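Local coordinates for protein NLP/P60 (Enterococcus faecium, PDB 6B8C) that hydrolyses peptidoglycan as a secreted endopeptidase of the NlpC/P60 family, generating muropeptides that enhance host immunity and limit bacterial pathogenesis, at residues A29-E34 / Y61-V66; P77-G82 / G102-V107; D94-G99 / F134-A139. All coordinates share one frame; numbering follows the deposited sequence.

Contact 1: A29-E34 / Y61-V66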
loop_
_atom_site.group_PDB
_atom_site.type_symbol
_atom_site.label_atom_id
_atom_site.label_comp_id
_atom_site.label_asym_id
_atom_site.label_seq_id
_atom_site.Cartn_x
_atom_site.Cartn_y
_atom_site.Cartn_z
ATOM N N ALA A 29 8.059 -1.525 -10.905
ATOM C CA ALA A 29 7.174 -2.180 -11.861
ATOM C C ALA A 29 6.778 -3.571 -11.380
ATOM O O ALA A 29 5.634 -3.997 -11.570
ATOM C CB ALA A 29 7.849 -2.253 -13.232
ATOM N N ALA A 30 7.705 -4.283 -10.734
ATOM C CA ALA A 30 7.393 -5.621 -10.238
ATOM C C ALA A 30 6.417 -5.560 -9.068
ATOM O O ALA A 30 5.508 -6.395 -8.968
ATOM C CB ALA A 30 8.676 -6.347 -9.834
ATOM N N ILE A 31 6.588 -4.580 -8.179
ATOM C CA ILE A 31 5.633 -4.387 -7.091
ATOM C C ILE A 31 4.242 -4.116 -7.651
ATOM O O ILE A 31 3.245 -4.673 -7.175
ATOM C CB ILE A 31 6.101 -3.248 -6.165
ATOM C CG1 ILE A 31 7.448 -3.588 -5.520
ATOM C CG2 ILE A 31 5.046 -2.948 -5.103
ATOM C CD1 ILE A 31 7.357 -4.588 -4.389
ATOM N N VAL A 32 4.157 -3.260 -8.672
ATOM C CA VAL A 32 2.865 -2.940 -9.275
ATOM C C VAL A 32 2.248 -4.177 -9.920
ATOM O O VAL A 32 1.043 -4.440 -9.781
ATOM C CB VAL A 32 3.031 -1.796 -10.291
ATOM C CG1 VAL A 32 1.739 -1.570 -11.060
ATOM C CG2 VAL A 32 3.468 -0.525 -9.582
ATOM N N ALA A 33 3.064 -4.954 -10.636
ATOM C CA ALA A 33 2.553 -6.142 -11.309
ATOM C C ALA A 33 2.050 -7.171 -10.305
ATOM O O ALA A 33 1.042 -7.844 -10.547
ATOM C CB ALA A 33 3.637 -6.742 -12.203
ATOM N N GLU A 34 2.737 -7.304 -9.167
ATOM C CA GLU A 34 2.269 -8.222 -8.133
ATOM C C GLU A 34 0.993 -7.709 -7.476
ATOM O O GLU A 34 0.082 -8.491 -7.181
ATOM C CB GLU A 34 3.361 -8.436 -7.084
ATOM C CG GLU A 34 2.982 -9.386 -5.949
ATOM C CD GLU A 34 2.959 -10.850 -6.373
ATOM O OE1 GLU A 34 2.298 -11.662 -5.689
ATOM O OE2 GLU A 34 3.603 -11.192 -7.386
ATOM N N TYR A 61 1.808 -8.217 1.953
ATOM C CA TYR A 61 1.825 -9.415 1.123
ATOM C C TYR A 61 2.517 -9.154 -0.208
ATOM O O TYR A 61 3.296 -9.989 -0.683
ATOM C CB TYR A 61 0.396 -9.909 0.901
ATOM C CG TYR A 61 0.321 -11.302 0.322
ATOM C CD1 TYR A 61 0.124 -11.501 -1.040
ATOM C CD2 TYR A 61 0.464 -12.419 1.137
ATOM C CE1 TYR A 61 0.062 -12.776 -1.571
ATOM C CE2 TYR A 61 0.407 -13.697 0.615
ATOM C CZ TYR A 61 0.206 -13.871 -0.738
ATOM O OH TYR A 61 0.145 -15.144 -1.259
ATOM N N VAL A 62 2.239 -8.004 -0.824
ATOM C CA VAL A 62 2.890 -7.668 -2.090
ATOM C C VAL A 62 4.403 -7.607 -1.908
ATOM O O VAL A 62 5.171 -8.209 -2.676
ATOM C CB VAL A 62 2.329 -6.347 -2.647
ATOM C CG1 VAL A 62 3.109 -5.909 -3.871
ATOM C CG2 VAL A 62 0.855 -6.514 -2.993
ATOM N N TYR A 63 4.856 -6.886 -0.876
ATOM C CA TYR A 63 6.294 -6.764 -0.667
ATOM C C TYR A 63 6.924 -8.090 -0.273
ATOM O O TYR A 63 8.077 -8.350 -0.624
ATOM C CB TYR A 63 6.587 -5.689 0.373
ATOM C CG TYR A 63 6.751 -4.345 -0.275
ATOM C CD1 TYR A 63 5.649 -3.555 -0.557
ATOM C CD2 TYR A 63 8.006 -3.886 -0.652
ATOM C CE1 TYR A 63 5.791 -2.334 -1.171
ATOM C CE2 TYR A 63 8.159 -2.665 -1.269
ATOM C CZ TYR A 63 7.048 -1.891 -1.524
ATOM O OH TYR A 63 7.187 -0.670 -2.138
ATOM N N LEU A 64 6.183 -8.945 0.430
ATOM C CA LEU A 64 6.702 -10.260 0.776
ATOM C C LEU A 64 6.884 -11.118 -0.467
ATOM O O LEU A 64 7.891 -11.823 -0.602
ATOM C CB LEU A 64 5.758 -10.932 1.770
ATOM C CG LEU A 64 6.340 -11.962 2.730
ATOM C CD1 LEU A 64 7.784 -11.628 3.059
ATOM C CD2 LEU A 64 5.499 -11.977 3.996
ATOM N N GLN A 65 5.922 -11.062 -1.391
ATOM C CA GLN A 65 6.026 -11.850 -2.614
ATOM C C GLN A 65 7.173 -11.369 -3.491
ATOM O O GLN A 65 7.876 -12.185 -4.099
ATOM C CB GLN A 65 4.710 -11.797 -3.388
ATOM C CG GLN A 65 3.553 -12.460 -2.678
ATOM C CD GLN A 65 3.885 -13.862 -2.223
ATOM O OE1 GLN A 65 4.098 -14.107 -1.036
ATOM N NE2 GLN A 65 3.938 -14.795 -3.167
ATOM N N VAL A 66 7.376 -10.054 -3.581
ATOM C CA VAL A 66 8.367 -9.557 -4.534
ATOM C C VAL A 66 9.772 -9.569 -3.935
ATOM O O VAL A 66 10.740 -9.948 -4.604
ATOM C CB VAL A 66 7.975 -8.155 -5.034
ATOM C CG1 VAL A 66 9.078 -7.576 -5.904
ATOM C CG2 VAL A 66 6.680 -8.224 -5.811
#
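With CG2 anti to the backbone N, Ile31 points that branch at Val62, while chi2 (-76°) carries CD1 over Tyr63 and against Val66. This is helix-helix packing in the NlpC/P60 fold: helix 28-36 lies against the second half of helix 55-67, the local axes 9.3 Å apart and their N-to-C directions 120° apart. The CG2 branch of Ile31 meets Val62 CG1 at 3.7 Å. The other branch ends over the centre of the Tyr63 ring, a CH-pi contact with Ile31 CD1 3.8 Å from the centroid and 13° off the normal, and Ile31 CD1 also touches Val66 CB at 3.7 Å. Tyr63 is tied at its far end by a hydrogen bond from OH to Gly93 O, while Ile109 of strand 106-112 packs on both Ile31 and Val62. Glu34, itself buried, packs on the exposed Gln65. Glu34 CB slides past Val66 CG2 at 3.6 Å, and the chain then bends at chi2 towards the aliphatic part of Gln65. The carboxylate's polar partners are Tyr38 OH for OE1 and Lys37 NZ for OE2. Against Gln65 it meets only carbons, CB and CG, in van der Waals contact, Glu34 OE1 to Gln65 CB at 3.3 Å.

Contact 2: P77-G82 / G102-V107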
loop_
_atom_site.group_PDB
_atom_site.type_symbol
_atom_site.label_atom_id
_atom_site.label_comp_id
_atom_site.label_asym_id
_atom_site.label_seq_id
_atom_site.Cartn_x
_atom_site.Cartn_y
_atom_site.Cartn_z
ATOM N N PRO A 77 4.460 0.235 11.763
ATOM C CA PRO A 77 5.798 -0.281 11.419
ATOM C C PRO A 77 6.163 -0.093 9.957
ATOM O O PRO A 77 7.332 0.180 9.646
ATOM C CB PRO A 77 5.713 -1.768 11.795
ATOM C CG PRO A 77 4.251 -2.056 11.961
ATOM C CD PRO A 77 3.661 -0.786 12.462
ATOM N N GLN A 78 5.191 -0.195 9.048
ATOM C CA GLN A 78 5.464 0.002 7.630
ATOM C C GLN A 78 5.979 1.400 7.316
ATOM O O GLN A 78 6.498 1.618 6.216
ATOM C CB GLN A 78 4.201 -0.290 6.815
ATOM C CG GLN A 78 3.669 -1.697 7.016
ATOM C CD GLN A 78 2.676 -2.116 5.947
ATOM O OE1 GLN A 78 2.307 -1.328 5.078
ATOM N NE2 GLN A 78 2.244 -3.369 6.006
ATOM N N GLU A 79 5.864 2.342 8.255
ATOM C CA GLU A 79 6.420 3.676 8.063
ATOM C C GLU A 79 7.943 3.692 8.114
ATOM O O GLU A 79 8.543 4.710 7.755
ATOM C CB GLU A 79 5.873 4.629 9.126
ATOM C CG GLU A 79 4.363 4.781 9.139
ATOM C CD GLU A 79 3.872 5.532 10.366
ATOM O OE1 GLU A 79 2.829 5.141 10.932
ATOM O OE2 GLU A 79 4.538 6.508 10.771
ATOM N N SER A 80 8.580 2.603 8.548
ATOM C CA SER A 80 10.031 2.557 8.669
ATOM C C SER A 80 10.712 1.841 7.512
ATOM O O SER A 80 11.946 1.848 7.442
ATOM C CB SER A 80 10.432 1.872 9.982
ATOM O OG SER A 80 9.781 2.467 11.090
ATOM N N ALA A 81 9.947 1.231 6.606
ATOM C CA ALA A 81 10.506 0.341 5.597
ATOM C C ALA A 81 11.327 1.060 4.534
ATOM O O ALA A 81 12.024 0.387 3.767
ATOM C CB ALA A 81 9.378 -0.450 4.939
ATOM N N GLY A 82 11.270 2.380 4.465
ATOM C CA GLY A 82 12.029 3.138 3.486
ATOM C C GLY A 82 12.312 4.526 4.008
ATOM O O GLY A 82 12.349 4.754 5.220
ATOM N N GLY A 102 3.651 8.021 12.996
ATOM C CA GLY A 102 3.302 7.477 14.285
ATOM C C GLY A 102 1.833 7.154 14.450
ATOM O O GLY A 102 1.483 6.333 15.307
ATOM N N GLY A 103 0.970 7.772 13.649
ATOM C CA GLY A 103 -0.456 7.550 13.749
ATOM C C GLY A 103 -1.110 7.339 12.401
ATOM O O GLY A 103 -2.271 7.714 12.207
ATOM N N THR A 104 -0.374 6.754 11.459
ATOM C CA THR A 104 -0.960 6.443 10.166
ATOM C C THR A 104 -2.093 5.442 10.332
ATOM O O THR A 104 -2.006 4.504 11.128
ATOM C CB THR A 104 0.088 5.886 9.206
ATOM O OG1 THR A 104 0.756 4.777 9.816
ATOM C CG2 THR A 104 1.098 6.962 8.838
ATOM N N TYR A 105 -3.171 5.660 9.584
ATOM C CA TYR A 105 -4.340 4.799 9.642
ATOM C C TYR A 105 -4.634 4.110 8.317
ATOM O O TYR A 105 -5.573 3.309 8.248
ATOM C CB TYR A 105 -5.571 5.602 10.098
ATOM C CG TYR A 105 -5.899 6.806 9.234
ATOM C CD1 TYR A 105 -6.699 6.677 8.106
ATOM C CD2 TYR A 105 -5.415 8.070 9.553
ATOM C CE1 TYR A 105 -7.004 7.770 7.315
ATOM C CE2 TYR A 105 -5.716 9.173 8.767
ATOM C CZ TYR A 105 -6.513 9.014 7.648
ATOM O OH TYR A 105 -6.820 10.099 6.858
ATOM N N HIS A 106 -3.862 4.389 7.271
ATOM C CA HIS A 106 -4.118 3.804 5.965
ATOM C C HIS A 106 -2.838 3.845 5.146
ATOM O O HIS A 106 -2.019 4.755 5.293
ATOM C CB HIS A 106 -5.241 4.539 5.227
ATOM C CG HIS A 106 -5.795 3.775 4.066
ATOM N ND1 HIS A 106 -6.687 2.735 4.218
ATOM C CD2 HIS A 106 -5.577 3.891 2.734
ATOM C CE1 HIS A 106 -6.998 2.247 3.031
ATOM N NE2 HIS A 106 -6.338 2.930 2.114
ATOM N N VAL A 107 -2.696 2.859 4.264
ATOM C CA VAL A 107 -1.529 2.728 3.404
ATOM C C VAL A 107 -1.981 2.192 2.052
ATOM O O VAL A 107 -2.982 1.481 1.944
ATOM C CB VAL A 107 -0.460 1.807 4.039
ATOM C CG1 VAL A 107 -0.939 0.365 4.052
ATOM C CG2 VAL A 107 0.867 1.931 3.309
#
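Glu79 and Thr104 meet tip to tip where the loop before strand 83-85 reaches the connection of a beta-hairpin, the turn joining antiparallel strands 95-98 and 106-112 in the sheet of the NlpC/P60 fold. The tight part is a two-pronged grip by one carboxylate. Glu79 extends straight beyond CG, and each of its oxygens takes a different partner. Thr104 OG1 donates to Glu79 OE1 over 2.4 Å, a very short distance whose exact value is doubtful, and the Gly102 N-H donates to the syn lone pair of Glu79 OE2, N to O 2.8 Å, with an N-H...O angle of 163°. Two donors on different oxygens limit the carboxylate's rotation, the Gly102 bond being the sound one. Thr104 OG1 sits between its own backbone N and carbonyl carbon (chi1 54°) and also hydrogen-bonds Thr75 OG1; Thr104 CG2 packs beside Glu79 OE1 at 3.3 Å. This grip reaches the solvent side at Gly102, an exposed residue that takes part through its backbone and whose positive phi (97°) suits glycine. The loose part lies inward. Gln78 and Val107 lie 8.6 Å apart between CA atoms, and Phe97 of strand 95-98 touches both, as well as Glu79 and Thr104. The Gln78 amide is occupied by helix 55-67 and the loop that follows it, NE2 bonding Gly72 O and Ser56 O and OE1 bonding Thr59 OG1. Across the contact Gln78 crosses Val107 at about a right angle, and Gln78 OE1 merely rests against the isopropyl group, 3.8 Å from Val107 CG1 and 4.0 Å from Val107 CG2.

Contact 3: D94-G99 / F134-A139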
loop_
_atom_site.group_PDB
_atom_site.type_symbol
_atom_site.label_atom_id
_atom_site.label_comp_id
_atom_site.label_asym_id
_atom_site.label_seq_id
_atom_site.Cartn_x
_atom_site.Cartn_y
_atom_site.Cartn_z
ATOM N N ASP A 94 6.315 2.840 -4.480
ATOM C CA ASP A 94 6.469 3.434 -3.161
ATOM C C ASP A 94 5.192 3.262 -2.345
ATOM O O ASP A 94 4.116 2.972 -2.873
ATOM C CB ASP A 94 6.820 4.920 -3.268
ATOM C CG ASP A 94 8.200 5.154 -3.851
ATOM O OD1 ASP A 94 8.386 6.166 -4.561
ATOM O OD2 ASP A 94 9.096 4.316 -3.609
ATOM N N LEU A 95 5.318 3.446 -1.036
ATOM C CA LEU A 95 4.177 3.337 -0.139
ATOM C C LEU A 95 3.611 4.725 0.136
ATOM O O LEU A 95 4.355 5.702 0.197
ATOM C CB LEU A 95 4.575 2.650 1.169
ATOM C CG LEU A 95 4.873 1.147 1.089
ATOM C CD1 LEU A 95 5.458 0.625 2.392
ATOM C CD2 LEU A 95 3.614 0.379 0.731
ATOM N N LEU A 96 2.291 4.811 0.277
ATOM C CA LEU A 96 1.600 6.064 0.559
ATOM C C LEU A 96 0.832 5.912 1.862
ATOM O O LEU A 96 0.147 4.904 2.061
ATOM C CB LEU A 96 0.642 6.438 -0.574
ATOM C CG LEU A 96 1.225 6.464 -1.985
ATOM C CD1 LEU A 96 0.118 6.637 -3.006
ATOM C CD2 LEU A 96 2.254 7.573 -2.120
ATOM N N PHE A 97 0.928 6.915 2.732
ATOM C CA PHE A 97 0.422 6.818 4.095
ATOM C C PHE A 97 -0.525 7.969 4.396
ATOM O O PHE A 97 -0.213 9.134 4.116
ATOM C CB PHE A 97 1.573 6.806 5.109
ATOM C CG PHE A 97 2.373 5.540 5.093
ATOM C CD1 PHE A 97 3.471 5.406 4.259
ATOM C CD2 PHE A 97 2.016 4.471 5.900
ATOM C CE1 PHE A 97 4.204 4.235 4.237
ATOM C CE2 PHE A 97 2.744 3.299 5.885
ATOM C CZ PHE A 97 3.841 3.181 5.051
ATOM N N TRP A 98 -1.684 7.623 4.958
ATOM C CA TRP A 98 -2.635 8.580 5.497
ATOM C C TRP A 98 -2.427 8.708 6.997
ATOM O O TRP A 98 -2.237 7.708 7.694
ATOM C CB TRP A 98 -4.074 8.135 5.234
ATOM C CG TRP A 98 -4.575 8.327 3.843
ATOM C CD1 TRP A 98 -5.539 9.200 3.440
ATOM C CD2 TRP A 98 -4.163 7.613 2.670
ATOM N NE1 TRP A 98 -5.753 9.081 2.089
ATOM C CE2 TRP A 98 -4.921 8.114 1.591
ATOM C CE3 TRP A 98 -3.229 6.605 2.426
ATOM C CZ2 TRP A 98 -4.769 7.642 0.289
ATOM C CZ3 TRP A 98 -3.080 6.137 1.132
ATOM C CH2 TRP A 98 -3.845 6.657 0.081
ATOM N N GLY A 99 -2.500 9.933 7.494
ATOM C CA GLY A 99 -2.274 10.205 8.898
ATOM C C GLY A 99 -0.883 10.751 9.148
ATOM O O GLY A 99 -0.047 10.877 8.247
ATOM N N PHE A 134 -9.043 10.603 -2.615
ATOM C CA PHE A 134 -8.602 10.662 -1.223
ATOM C C PHE A 134 -7.086 10.788 -1.229
ATOM O O PHE A 134 -6.386 9.876 -1.679
ATOM C CB PHE A 134 -9.054 9.429 -0.438
ATOM C CG PHE A 134 -10.544 9.334 -0.275
ATOM C CD1 PHE A 134 -11.199 10.113 0.667
ATOM C CD2 PHE A 134 -11.292 8.485 -1.071
ATOM C CE1 PHE A 134 -12.574 10.046 0.816
ATOM C CE2 PHE A 134 -12.671 8.409 -0.927
ATOM C CZ PHE A 134 -13.311 9.194 0.020
ATOM N N ALA A 135 -6.581 11.921 -0.741
ATOM C CA ALA A 135 -5.164 12.249 -0.850
ATOM C C ALA A 135 -4.394 11.677 0.332
ATOM O O ALA A 135 -4.792 11.895 1.484
ATOM C CB ALA A 135 -4.959 13.754 -0.908
ATOM N N PRO A 136 -3.297 10.964 0.097
ATOM C CA PRO A 136 -2.471 10.501 1.213
ATOM C C PRO A 136 -1.682 11.652 1.810
ATOM O O PRO A 136 -1.502 12.707 1.198
ATOM C CB PRO A 136 -1.547 9.465 0.570
ATOM C CG PRO A 136 -1.435 9.905 -0.848
ATOM C CD PRO A 136 -2.748 10.555 -1.208
ATOM N N ASP A 137 -1.211 11.434 3.034
ATOM C CA ASP A 137 -0.503 12.482 3.759
ATOM C C ASP A 137 0.991 12.509 3.448
ATOM O O ASP A 137 1.556 13.593 3.272
ATOM C CB ASP A 137 -0.738 12.331 5.265
ATOM C CG ASP A 137 -2.172 12.648 5.664
ATOM O OD1 ASP A 137 -2.631 13.784 5.415
ATOM O OD2 ASP A 137 -2.851 11.754 6.211
ATOM N N PHE A 138 1.657 11.357 3.372
ATOM C CA PHE A 138 3.056 11.362 2.924
ATOM C C PHE A 138 3.345 10.058 2.187
ATOM O O PHE A 138 2.449 9.238 1.970
ATOM C CB PHE A 138 4.022 11.605 4.096
ATOM C CG PHE A 138 3.952 10.571 5.186
ATOM C CD1 PHE A 138 3.132 10.762 6.287
ATOM C CD2 PHE A 138 4.726 9.422 5.125
ATOM C CE1 PHE A 138 3.072 9.821 7.297
ATOM C CE2 PHE A 138 4.670 8.475 6.133
ATOM C CZ PHE A 138 3.843 8.675 7.219
ATOM N N ALA A 139 4.602 9.862 1.788
ATOM C CA ALA A 139 4.990 8.666 1.064
ATOM C C ALA A 139 6.315 8.159 1.612
ATOM O O ALA A 139 6.987 8.824 2.403
ATOM C CB ALA A 139 5.090 8.931 -0.444
#
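Trp98 lays its indole over Pro136, and next to it Phe97 and Phe138 pair across antiparallel strands whose register is broken by a classic beta bulge, in the central sheet of the NlpC/P60 fold. Trp98 receives Pro136 on one face: Pro136 CB stands 3.5 Å from the centroid of the Trp98 six-membered ring, only 4° off the normal, a nearly vertical CH-pi contact, while Pro136 CA lies over the indole at 3.4 Å from Trp98 CE2. At the indole's edge the Phe134 carbonyl approaches CZ2; this O is hydrogen-bonded by Tyr116 OH, and the rings of Tyr116 and His106 both meet Trp98 edge-to-face.

Phe97 makes the three backbone bonds of the pairing, two through its O. Phe97 N bonds Phe138 O almost straight over 2.9 Å. Phe97 O accepts twice, from Asp137 N at 2.7 Å and from Phe138 N at 3.0 Å; two residues thus face one, which defines the bulge. The Phe138 donor lies in the carbonyl plane, whereas that of Asp137 is tilted from it and forms the more bent bond.

Phe138 has CG set between its backbone N and carbonyl carbon (chi1 60°), and its ring lies against Phe97. Phe97 CB covers one face of the Phe138 ring, 3.8 Å from the centroid and offset toward the rim. The two phenyl rings are near parallel, planes 18° apart, but slid so far that they barely overlap. On the other side of the sheet, Leu96 packs its CB on Pro136 and brings CD2 to 3.6 Å from Ala139 CB.

Contact 1 closes along the chain before contacts 2 and 3 open, and its centre lies about 18 Å from each of theirs. Contacts 2 and 3 have centres about 9 Å apart, alternate their segments, and share the six-stranded antiparallel sheet, in which strand 95-98 sits between 138-141 and 106-112. Tyr105 and His106 of contact 2 form probable backbone hydrogen bonds with Trp98 of contact 3. Contact 1 touches contact 3 where Tyr63 packs on Leu95. Helix 55-67 takes part in contact 1 and strand 106-112 in contact 2; they carry Cys55 and His106, which touch, and His106 bonds His118, consistent with the Cys-His-His site of NlpC/P60 peptidases.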